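PDB 1XM7: hypothetical protein aq_1665 from Aquifex aeolicus, which is of unknown function but has the calcineurin-like phosphoesterase fold and is therefore probably a hydrolase. Local coordinates for residues Y96-K100 with L111-P115; F6-T10 with N168-E172; C140-I144 with I164-N168. All coordinates share one frame; numbering follows the deposited sequence.

How the interactions relate
Interactions 1 and 3 lie in the same four-stranded sheet: interaction 1 closes the open end of the hairpin 99-104/107-112, interaction 3 adds the outermost strand 166-168 beside 142-145. Both run on backbone hydrogen bonds, antiparallel in one and parallel in the other, and both are partly buried. Interaction 2 is wholly buried near the centre of the chain, where the end of strand 4-7, from the other sheet, meets the loop after 166-168; one backbone bond, a carboxylate-amide stack and aliphatic packing make it up. Asn168 belongs to both 2 and 3, and Ile144, Leu111 and Phe6 pack together where the sheets face each other.

Interaction 1 of 3, residues Y96-K100 with L111-P115; sequences YDFYK and LSHYP
Phe98 swings its ring toward Tyr114 because its CG stands trans to the backbone N (chi1 -172°), while Tyr114 CG lies beside its own backbone N (chi1 -52°). The side chains cross at about a right angle, yet the ring planes are only 18° apart; offset so far that they barely overlap, they meet through Phe98 CE2 and Tyr114 CD1 at 3.9 Å. Ser112 OG lies over one face of the Phe98 ring and donates a long hydrogen bond of 3.3 Å to Phe98 O. That carbonyl also accepts from a water, 2.7 Å from Phe98 O, which in turn takes the N-H of His113, so one water bridges the two segments next to the paired residues. Beyond it the backbones pair directly: Lys100 N donates to Leu111 O at 2.9 Å, and Leu111 N returns a bond to Lys100 O at 2.8 Å. Leu111 CD1 rests against Lys100 CB, 4.2 Å away. Phe98 also packs on Met130 and Val131 of helix 125-137; Tyr114 OH is hydrogen-bonded to Arg127 NH1 and His113 ND1 to Leu50 O. The whole is the open end of an antiparallel beta hairpin, with Lys100 and Leu111 as a hydrogen-bonded pair, and its outgoing strand leads into a histidine-bearing loop of the calcineurin-like phosphoesterase fold.

Interaction 2 of 3, residues F6-T10 with N168-E172; sequences FISDT and NANVE
A strand-end loop of the metallophosphoesterase fold, where strand 4-7 runs out into Ser8, Asp9 and Thr10, is met here by the loop that follows strand 166-168. Asp9 and Asn170 face each other with carboxylate and amide planes 7° apart, stacked flat, although the side chains cross at about a right angle. Ser8 and Asn170 form a single backbone bridge, beside which Val171 N donates to Ser8 O over 3.0 Å, a fairly straight bond. Next to it Ser8 OG, held between its own backbone N and carbonyl carbon by a chi1 of 67°, gives a 2.8 Å hydrogen bond to Asp9 OD1, reaching it on the anti side and 24° out of the carboxylate plane. The same Asp9 OD1 also accepts from His147 N, so two donors fix the turn of the carboxylate. In calcineurin-like phosphoesterases the aspartate of the D-x-H motif that closes the first strand is a metal ligand, and Asp9, at the end of the first strand, is consistent with that position. Replacing Asp9 with an alanine would probably leave Ser8 OG and His147 N without their shared acceptor and the Asn170 amide without its stacking partner. On the second loop, Asn168 OD1 accepts from Asn170 N at 2.9 Å, an Asx turn that shapes the chain before Val171. Val171 CG1 presses on Ile7 CG1 at 3.5 Å and touches Thr10 CG2, while Ile33 of helix 29-38 packs on all three side chains. Ala169 CB lies 4.2 Å from Phe6 CB.

Interaction 3 of 3, residues C140-I144 with I164-N168; sequences CDLLI and IECIN
Backbone bonds join Leu143 to Glu165 and Ile167 of segment 164-168: Leu143 N donates to Glu165 O at 2.9 Å, and Leu143 O accepts from Ile167 N at 3.1 Å. The pairing is parallel, the strand axes 4.8 Å apart at closest and 12° from parallel. Weaker CA-H...O contacts add to it, Cys166 CA standing 3.0 Å from Leu143 O. Apolar packing divides between the two faces. On one, Leu142 CD1 reaches 3.8 Å from Ile167 CG2, because CG lies trans to the Leu142 backbone N (chi1 174°) and carries the branch across the second strand; Ile144 runs alongside Ile167, pointing the same way, with Ile144 CG1 4.0 Å from Ile167 CG2. On the other face Leu143 CB meets Cys166 CB at 4.1 Å and, more loosely, Ile164 CG2. On this face, too, Cys166 SG is modelled in a disulfide with Cys159 SG. Strand 142-145 is thus sandwiched in the sheet between 166-168, at the outer edge, and 107-112, with helix 125-137 packed on the Leu143 face through Val131, and Tyr135 and Phe136 against Ile164.

Interaction 1 of 3, residues Y96-K100 with L111-P115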
ATOM      1  N   TYR A  96       2.417  -5.903  10.296  1.00 27.28           N
ATOM      2  CA  TYR A  96       1.383  -5.432  11.204  1.00 26.71           C
ATOM      3  C   TYR A  96       0.072  -5.924  10.615  1.00 27.23           C
ATOM      4  O   TYR A  96      -0.258  -5.597   9.476  1.00 27.06           O
ATOM      5  CB  TYR A  96       1.440  -3.909  11.266  1.00 26.63           C
ATOM      6  CG  TYR A  96       2.737  -3.437  11.865  1.00 28.66           C
ATOM      7  CD1 TYR A  96       2.930  -3.457  13.245  1.00 30.18           C
ATOM      8  CD2 TYR A  96       3.804  -3.066  11.058  1.00 28.78           C
ATOM      9  CE1 TYR A  96       4.152  -3.130  13.808  1.00 28.73           C
ATOM     10  CE2 TYR A  96       5.038  -2.735  11.613  1.00 30.07           C
ATOM     11  CZ  TYR A  96       5.202  -2.773  12.993  1.00 30.59           C
ATOM     12  OH  TYR A  96       6.419  -2.468  13.558  1.00 32.65           O
ATOM     13  N   ASP A  97      -0.675  -6.712  11.382  1.00 26.59           N
ATOM     14  CA  ASP A  97      -1.905  -7.276  10.855  1.00 27.70           C
ATOM     15  C   ASP A  97      -3.061  -6.343  10.522  1.00 28.06           C
ATOM     16  O   ASP A  97      -3.989  -6.759   9.828  1.00 29.68           O
ATOM     17  CB  ASP A  97      -2.396  -8.424  11.747  1.00 28.84           C
ATOM     18  CG  ASP A  97      -2.514  -8.034  13.192  1.00 30.01           C
ATOM     19  OD1 ASP A  97      -1.466  -7.765  13.815  1.00 32.38           O
ATOM     20  OD2 ASP A  97      -3.655  -8.001  13.699  1.00 30.04           O
ATOM     21  N   PHE A  98      -3.040  -5.101  10.989  1.00 27.41           N
ATOM     22  CA  PHE A  98      -4.136  -4.213  10.625  1.00 27.43           C
ATOM     23  C   PHE A  98      -3.780  -2.754  10.403  1.00 28.08           C
ATOM     24  O   PHE A  98      -4.298  -2.140   9.477  1.00 29.49           O
ATOM     25  CB  PHE A  98      -5.280  -4.300  11.630  1.00 27.87           C
ATOM     26  CG  PHE A  98      -6.522  -3.551  11.195  1.00 26.84           C
ATOM     27  CD1 PHE A  98      -6.811  -2.285  11.703  1.00 26.12           C
ATOM     28  CD2 PHE A  98      -7.388  -4.105  10.258  1.00 25.30           C
ATOM     29  CE1 PHE A  98      -7.937  -1.589  11.289  1.00 25.68           C
ATOM     30  CE2 PHE A  98      -8.521  -3.409   9.835  1.00 26.30           C
ATOM     31  CZ  PHE A  98      -8.793  -2.149  10.355  1.00 26.66           C
ATOM     32  N   TYR A  99      -2.918  -2.187  11.239  1.00 26.85           N
ATOM     33  CA  TYR A  99      -2.531  -0.793  11.051  1.00 26.72           C
ATOM     34  C   TYR A  99      -1.185  -0.534  11.681  1.00 28.09           C
ATOM     35  O   TYR A  99      -0.638  -1.383  12.374  1.00 28.19           O
ATOM     36  CB  TYR A  99      -3.532   0.150  11.708  1.00 26.37           C
ATOM     37  CG  TYR A  99      -3.393   0.175  13.212  1.00 24.33           C
ATOM     38  CD1 TYR A  99      -3.863  -0.875  13.991  1.00 24.28           C
ATOM     39  CD2 TYR A  99      -2.745   1.228  13.852  1.00 23.87           C
ATOM     40  CE1 TYR A  99      -3.693  -0.880  15.369  1.00 24.59           C
ATOM     41  CE2 TYR A  99      -2.564   1.234  15.232  1.00 22.80           C
ATOM     42  CZ  TYR A  99      -3.040   0.177  15.982  1.00 23.29           C
ATOM     43  OH  TYR A  99      -2.859   0.170  17.342  1.00 22.82           O
ATOM     44  N   LYS A 100      -0.666   0.662  11.451  1.00 30.32           N
ATOM     45  CA  LYS A 100       0.608   1.062  12.021  1.00 32.99           C
ATOM     46  C   LYS A 100       0.590   2.567  12.061  1.00 33.75           C
ATOM     47  O   LYS A 100       0.167   3.216  11.106  1.00 33.49           O
ATOM     48  CB  LYS A 100       1.775   0.590  11.152  1.00 34.94           C
ATOM     49  CG  LYS A 100       3.056   0.280  11.921  1.00 37.58           C
ATOM     50  CD  LYS A 100       3.808   1.520  12.343  1.00 40.72           C
ATOM     51  CE  LYS A 100       5.170   1.151  12.927  1.00 41.43           C
ATOM     52  NZ  LYS A 100       5.017   0.313  14.152  1.00 42.73           N
ATOM     53  N   LEU A 111      -1.346   4.251   9.016  1.00 28.84           N
ATOM     54  CA  LEU A 111      -1.095   3.394   7.875  1.00 26.64           C
ATOM     55  C   LEU A 111      -2.023   2.201   8.005  1.00 26.72           C
ATOM     56  O   LEU A 111      -1.976   1.456   8.993  1.00 26.73           O
ATOM     57  CB  LEU A 111       0.342   2.895   7.891  1.00 26.82           C
ATOM     58  CG  LEU A 111       1.455   3.931   8.011  1.00 28.70           C
ATOM     59  CD1 LEU A 111       2.773   3.197   8.076  1.00 27.61           C
ATOM     60  CD2 LEU A 111       1.428   4.895   6.834  1.00 25.24           C
ATOM     61  N   SER A 112      -2.873   2.025   7.009  1.00 26.08           N
ATOM     62  CA  SER A 112      -3.797   0.912   7.007  1.00 25.71           C
ATOM     63  C   SER A 112      -4.065   0.520   5.558  1.00 26.88           C
ATOM     64  O   SER A 112      -3.794   1.297   4.644  1.00 29.22           O
ATOM     65  CB  SER A 112      -5.091   1.321   7.684  1.00 24.80           C
ATOM     66  OG  SER A 112      -5.929   0.199   7.850  1.00 26.44           O
ATOM     67  N   HIS A 113      -4.569  -0.687   5.337  1.00 25.66           N
ATOM     68  CA  HIS A 113      -4.872  -1.114   3.983  1.00 24.12           C
ATOM     69  C   HIS A 113      -6.228  -0.560   3.582  1.00 24.01           C
ATOM     70  O   HIS A 113      -6.450  -0.198   2.435  1.00 23.82           O
ATOM     71  CB  HIS A 113      -4.926  -2.634   3.901  1.00 23.63           C
ATOM     72  CG  HIS A 113      -5.476  -3.146   2.605  1.00 23.04           C
ATOM     73  ND1 HIS A 113      -4.767  -3.097   1.423  1.00 22.17           N
ATOM     74  CD2 HIS A 113      -6.680  -3.681   2.300  1.00 22.29           C
ATOM     75  CE1 HIS A 113      -5.513  -3.580   0.444  1.00 22.42           C
ATOM     76  NE2 HIS A 113      -6.678  -3.942   0.949  1.00 21.46           N
ATOM     77  N   TYR A 114      -7.130  -0.494   4.552  1.00 25.43           N
ATOM     78  CA  TYR A 114      -8.487  -0.034   4.313  1.00 26.44           C
ATOM     79  C   TYR A 114      -8.631   1.458   4.427  1.00 26.95           C
ATOM     80  O   TYR A 114      -7.937   2.096   5.210  1.00 26.26           O
ATOM     81  CB  TYR A 114      -9.454  -0.723   5.284  1.00 27.43           C
ATOM     82  CG  TYR A 114      -9.322  -2.231   5.272  1.00 27.63           C
ATOM     83  CD1 TYR A 114      -8.267  -2.859   5.940  1.00 27.99           C
ATOM     84  CD2 TYR A 114     -10.202  -3.024   4.529  1.00 27.12           C
ATOM     85  CE1 TYR A 114      -8.086  -4.236   5.864  1.00 29.55           C
ATOM     86  CE2 TYR A 114     -10.028  -4.407   4.445  1.00 28.96           C
ATOM     87  CZ  TYR A 114      -8.966  -5.005   5.116  1.00 29.86           C
ATOM     88  OH  TYR A 114      -8.777  -6.370   5.042  1.00 30.65           O
ATOM     89  N   PRO A 115      -9.538   2.041   3.629  1.00 28.82           N
ATOM     90  CA  PRO A 115      -9.803   3.484   3.621  1.00 29.79           C
ATOM     91  C   PRO A 115     -10.851   3.834   4.673  1.00 30.66           C
ATOM     92  O   PRO A 115     -11.431   2.944   5.303  1.00 31.15           O
ATOM     93  CB  PRO A 115     -10.330   3.713   2.210  1.00 28.72           C
ATOM     94  CG  PRO A 115     -11.177   2.484   2.004  1.00 26.41           C
ATOM     95  CD  PRO A 115     -10.280   1.372   2.537  1.00 27.89           C
TER
HETATM   96  O   HOH W   1      -4.738  -3.148   6.996  1.00 26.50           O

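Interaction 2 of 3, residues F6-T10 with N168-E172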
ATOM      1  N   PHE A   6       5.665   4.470   0.078  1.00 28.20           N
ATOM      2  CA  PHE A   6       4.434   3.738   0.314  1.00 27.10           C
ATOM      3  C   PHE A   6       3.852   3.266  -0.992  1.00 27.60           C
ATOM      4  O   PHE A   6       3.783   4.014  -1.965  1.00 27.83           O
ATOM      5  CB  PHE A   6       3.423   4.611   1.041  1.00 27.88           C
ATOM      6  CG  PHE A   6       4.011   5.351   2.188  1.00 29.31           C
ATOM      7  CD1 PHE A   6       4.788   6.490   1.967  1.00 28.74           C
ATOM      8  CD2 PHE A   6       3.874   4.871   3.480  1.00 29.49           C
ATOM      9  CE1 PHE A   6       5.424   7.133   3.013  1.00 28.89           C
ATOM     10  CE2 PHE A   6       4.511   5.511   4.542  1.00 29.74           C
ATOM     11  CZ  PHE A   6       5.286   6.640   4.308  1.00 29.89           C
ATOM     12  N   ILE A   7       3.417   2.012  -0.988  1.00 28.09           N
ATOM     13  CA  ILE A   7       2.863   1.373  -2.165  1.00 27.41           C
ATOM     14  C   ILE A   7       1.928   0.294  -1.663  1.00 27.97           C
ATOM     15  O   ILE A   7       2.081  -0.177  -0.534  1.00 28.94           O
ATOM     16  CB  ILE A   7       4.003   0.725  -2.964  1.00 27.86           C
ATOM     17  CG1 ILE A   7       3.522   0.295  -4.356  1.00 28.61           C
ATOM     18  CG2 ILE A   7       4.591  -0.439  -2.149  1.00 26.21           C
ATOM     19  CD1 ILE A   7       4.681  -0.027  -5.316  1.00 23.66           C
ATOM     20  N   SER A   8       0.960  -0.099  -2.478  1.00 26.83           N
ATOM     21  CA  SER A   8       0.051  -1.147  -2.051  1.00 29.51           C
ATOM     22  C   SER A   8      -0.739  -1.734  -3.204  1.00 29.50           C
ATOM     23  O   SER A   8      -0.777  -1.169  -4.293  1.00 31.66           O
ATOM     24  CB  SER A   8      -0.914  -0.621  -0.993  1.00 29.39           C
ATOM     25  OG  SER A   8      -1.776   0.332  -1.566  1.00 32.31           O
ATOM     26  N   ASP A   9      -1.369  -2.873  -2.946  1.00 28.44           N
ATOM     27  CA  ASP A   9      -2.177  -3.561  -3.942  1.00 27.55           C
ATOM     28  C   ASP A   9      -1.371  -3.917  -5.173  1.00 27.57           C
ATOM     29  O   ASP A   9      -1.821  -3.706  -6.301  1.00 27.60           O
ATOM     30  CB  ASP A   9      -3.369  -2.699  -4.340  1.00 25.44           C
ATOM     31  CG  ASP A   9      -4.161  -2.245  -3.149  1.00 25.44           C
ATOM     32  OD1 ASP A   9      -3.834  -1.186  -2.581  1.00 28.63           O
ATOM     33  OD2 ASP A   9      -5.095  -2.959  -2.755  1.00 25.73           O
ATOM     34  N   THR A  10      -0.184  -4.472  -4.949  1.00 26.94           N
ATOM     35  CA  THR A  10       0.690  -4.861  -6.041  1.00 26.47           C
ATOM     36  C   THR A  10       0.150  -6.076  -6.797  1.00 27.79           C
ATOM     37  O   THR A  10       0.367  -6.216  -8.008  1.00 27.32           O
ATOM     38  CB  THR A  10       2.095  -5.139  -5.513  1.00 24.78           C
ATOM     39  OG1 THR A  10       2.008  -5.923  -4.323  1.00 25.61           O
ATOM     40  CG2 THR A  10       2.791  -3.835  -5.186  1.00 25.09           C
ATOM     41  N   ASN A 168      -4.178   7.605  -1.401  1.00 38.25           N
ATOM     42  CA  ASN A 168      -4.257   6.222  -1.837  1.00 36.06           C
ATOM     43  C   ASN A 168      -2.927   5.738  -2.408  1.00 36.10           C
ATOM     44  O   ASN A 168      -2.516   6.191  -3.474  1.00 37.76           O
ATOM     45  CB  ASN A 168      -5.345   6.101  -2.900  1.00 35.35           C
ATOM     46  CG  ASN A 168      -5.745   4.674  -3.167  1.00 35.15           C
ATOM     47  OD1 ASN A 168      -4.922   3.768  -3.091  1.00 34.86           O
ATOM     48  ND2 ASN A 168      -7.014   4.464  -3.498  1.00 33.84           N
ATOM     49  N   ALA A 169      -2.269   4.811  -1.708  1.00 33.33           N
ATOM     50  CA  ALA A 169      -0.981   4.267  -2.142  1.00 31.55           C
ATOM     51  C   ALA A 169      -1.070   3.124  -3.165  1.00 32.29           C
ATOM     52  O   ALA A 169      -0.048   2.560  -3.559  1.00 33.36           O
ATOM     53  CB  ALA A 169      -0.203   3.806  -0.942  1.00 29.48           C
ATOM     54  N   ASN A 170      -2.288   2.787  -3.588  1.00 32.52           N
ATOM     55  CA  ASN A 170      -2.516   1.714  -4.559  1.00 31.72           C
ATOM     56  C   ASN A 170      -1.792   2.014  -5.865  1.00 31.41           C
ATOM     57  O   ASN A 170      -1.912   3.106  -6.406  1.00 32.01           O
ATOM     58  CB  ASN A 170      -4.018   1.563  -4.824  1.00 31.27           C
ATOM     59  CG  ASN A 170      -4.344   0.412  -5.766  1.00 31.59           C
ATOM     60  OD1 ASN A 170      -5.306  -0.324  -5.547  1.00 31.81           O
ATOM     61  ND2 ASN A 170      -3.556   0.259  -6.823  1.00 32.32           N
ATOM     62  N   VAL A 171      -1.050   1.036  -6.371  1.00 31.17           N
ATOM     63  CA  VAL A 171      -0.295   1.205  -7.611  1.00 31.58           C
ATOM     64  C   VAL A 171      -1.128   1.740  -8.764  1.00 32.00           C
ATOM     65  O   VAL A 171      -0.678   2.608  -9.502  1.00 33.32           O
ATOM     66  CB  VAL A 171       0.356  -0.122  -8.059  1.00 30.82           C
ATOM     67  CG1 VAL A 171       1.454  -0.511  -7.094  1.00 29.54           C
ATOM     68  CG2 VAL A 171      -0.692  -1.221  -8.141  1.00 30.17           C
ATOM     69  N   GLU A 172      -2.345   1.229  -8.910  1.00 32.18           N
ATOM     70  CA  GLU A 172      -3.231   1.648  -9.992  1.00 32.40           C
ATOM     71  C   GLU A 172      -3.523   3.151 -10.046  1.00 33.13           C
ATOM     72  O   GLU A 172      -3.921   3.674 -11.087  1.00 32.71           O
ATOM     73  CB  GLU A 172      -4.555   0.882  -9.921  1.00 32.31           C
ATOM     74  CG  GLU A 172      -4.427  -0.610 -10.133  1.00 33.33           C
ATOM     75  CD  GLU A 172      -5.769  -1.277 -10.343  1.00 33.18           C
ATOM     76  OE1 GLU A 172      -5.811  -2.511 -10.463  1.00 33.66           O
ATOM     77  OE2 GLU A 172      -6.791  -0.569 -10.394  1.00 34.94           O
TER

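Interaction 3 of 3, residues C140-I144 with I164-N168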
ATOM      1  N   CYS A 140      -4.964  11.371  14.651  1.00 38.30           N
ATOM      2  CA  CYS A 140      -4.098  11.328  13.480  1.00 37.14           C
ATOM      3  C   CYS A 140      -4.321  12.472  12.500  1.00 37.30           C
ATOM      4  O   CYS A 140      -5.436  12.989  12.346  1.00 36.66           O
ATOM      5  CB  CYS A 140      -4.260   9.988  12.763  1.00 35.62           C
ATOM      6  SG  CYS A 140      -3.654   8.592  13.736  1.00 34.60           S
ATOM      7  N   ASP A 141      -3.240  12.861  11.836  1.00 37.29           N
ATOM      8  CA  ASP A 141      -3.286  13.944  10.875  1.00 38.34           C
ATOM      9  C   ASP A 141      -3.521  13.450   9.451  1.00 37.79           C
ATOM     10  O   ASP A 141      -4.157  14.128   8.637  1.00 39.17           O
ATOM     11  CB  ASP A 141      -1.983  14.741  10.955  1.00 40.98           C
ATOM     12  CG  ASP A 141      -1.826  15.449  12.288  1.00 42.81           C
ATOM     13  OD1 ASP A 141      -2.570  16.429  12.527  1.00 44.30           O
ATOM     14  OD2 ASP A 141      -0.978  15.019  13.103  1.00 44.04           O
ATOM     15  N   LEU A 142      -3.021  12.260   9.149  1.00 35.79           N
ATOM     16  CA  LEU A 142      -3.184  11.712   7.815  1.00 32.90           C
ATOM     17  C   LEU A 142      -3.334  10.197   7.809  1.00 31.82           C
ATOM     18  O   LEU A 142      -2.854   9.501   8.705  1.00 30.84           O
ATOM     19  CB  LEU A 142      -1.986  12.110   6.955  1.00 30.33           C
ATOM     20  CG  LEU A 142      -1.877  11.524   5.549  1.00 31.41           C
ATOM     21  CD1 LEU A 142      -3.016  12.035   4.661  1.00 29.32           C
ATOM     22  CD2 LEU A 142      -0.509  11.894   4.970  1.00 28.88           C
ATOM     23  N   LEU A 143      -4.022   9.698   6.789  1.00 30.44           N
ATOM     24  CA  LEU A 143      -4.215   8.271   6.617  1.00 27.83           C
ATOM     25  C   LEU A 143      -3.702   7.905   5.245  1.00 26.57           C
ATOM     26  O   LEU A 143      -4.138   8.465   4.251  1.00 26.96           O
ATOM     27  CB  LEU A 143      -5.695   7.893   6.701  1.00 26.89           C
ATOM     28  CG  LEU A 143      -6.035   6.452   6.277  1.00 25.19           C
ATOM     29  CD1 LEU A 143      -5.347   5.461   7.202  1.00 24.70           C
ATOM     30  CD2 LEU A 143      -7.539   6.241   6.301  1.00 21.83           C
ATOM     31  N   ILE A 144      -2.749   6.988   5.199  1.00 26.75           N
ATOM     32  CA  ILE A 144      -2.223   6.517   3.930  1.00 24.68           C
ATOM     33  C   ILE A 144      -2.779   5.103   3.855  1.00 25.29           C
ATOM     34  O   ILE A 144      -2.609   4.313   4.790  1.00 24.21           O
ATOM     35  CB  ILE A 144      -0.693   6.479   3.933  1.00 23.12           C
ATOM     36  CG1 ILE A 144      -0.156   7.864   4.271  1.00 20.06           C
ATOM     37  CG2 ILE A 144      -0.172   6.033   2.567  1.00 20.88           C
ATOM     38  CD1 ILE A 144       1.323   7.999   4.068  1.00 19.33           C
ATOM     39  N   ILE A 164     -11.316  13.506   7.696  1.00 50.80           N
ATOM     40  CA  ILE A 164     -10.123  12.681   7.553  1.00 48.66           C
ATOM     41  C   ILE A 164      -9.390  12.985   6.247  1.00 49.24           C
ATOM     42  O   ILE A 164     -10.000  13.034   5.170  1.00 49.35           O
ATOM     43  CB  ILE A 164     -10.488  11.166   7.578  1.00 46.35           C
ATOM     44  CG1 ILE A 164     -11.148  10.796   8.911  1.00 44.91           C
ATOM     45  CG2 ILE A 164      -9.247  10.330   7.363  1.00 44.35           C
ATOM     46  CD1 ILE A 164     -11.667   9.367   8.981  1.00 41.28           C
ATOM     47  N   GLU A 165      -8.084  13.202   6.356  1.00 49.27           N
ATOM     48  CA  GLU A 165      -7.252  13.471   5.193  1.00 50.62           C
ATOM     49  C   GLU A 165      -6.568  12.163   4.817  1.00 50.70           C
ATOM     50  O   GLU A 165      -6.161  11.407   5.692  1.00 51.46           O
ATOM     51  CB  GLU A 165      -6.216  14.547   5.523  1.00 52.03           C
ATOM     52  CG  GLU A 165      -6.823  15.932   5.678  1.00 56.31           C
ATOM     53  CD  GLU A 165      -7.588  16.374   4.434  1.00 58.86           C
ATOM     54  OE1 GLU A 165      -8.331  17.382   4.506  1.00 61.44           O
ATOM     55  OE2 GLU A 165      -7.444  15.716   3.380  1.00 59.25           O
ATOM     56  N   CYS A 166      -6.436  11.886   3.527  1.00 51.20           N
ATOM     57  CA  CYS A 166      -5.824  10.631   3.113  1.00 52.77           C
ATOM     58  C   CYS A 166      -5.194  10.653   1.725  1.00 50.10           C
ATOM     59  O   CYS A 166      -5.376  11.589   0.952  1.00 50.90           O
ATOM     60  CB  CYS A 166      -6.880   9.519   3.149  1.00 58.16           C
ATOM     61  SG  CYS A 166      -8.213   9.773   1.926  1.00 69.10           S
ATOM     62  N   ILE A 167      -4.447   9.598   1.424  1.00 47.23           N
ATOM     63  CA  ILE A 167      -3.809   9.439   0.129  1.00 43.46           C
ATOM     64  C   ILE A 167      -3.791   7.948  -0.179  1.00 40.71           C
ATOM     65  O   ILE A 167      -3.435   7.133   0.674  1.00 39.60           O
ATOM     66  CB  ILE A 167      -2.374   9.977   0.120  1.00 43.65           C
ATOM     67  CG1 ILE A 167      -1.506   9.038  -0.713  1.00 45.04           C
ATOM     68  CG2 ILE A 167      -1.871  10.176   1.534  1.00 44.63           C
ATOM     69  CD1 ILE A 167      -0.042   9.142  -0.439  1.00 44.51           C
ATOM     70  N   ASN A 168      -4.178   7.605  -1.401  1.00 38.25           N
ATOM     71  CA  ASN A 168      -4.257   6.222  -1.837  1.00 36.06           C
ATOM     72  C   ASN A 168      -2.927   5.738  -2.408  1.00 36.10           C
ATOM     73  O   ASN A 168      -2.516   6.191  -3.474  1.00 37.76           O
ATOM     74  CB  ASN A 168      -5.345   6.101  -2.900  1.00 35.35           C
ATOM     75  CG  ASN A 168      -5.745   4.674  -3.167  1.00 35.15           C
ATOM     76  OD1 ASN A 168      -4.922   3.768  -3.091  1.00 34.86           O
ATOM     77  ND2 ASN A 168      -7.014   4.464  -3.498  1.00 33.84           N
TER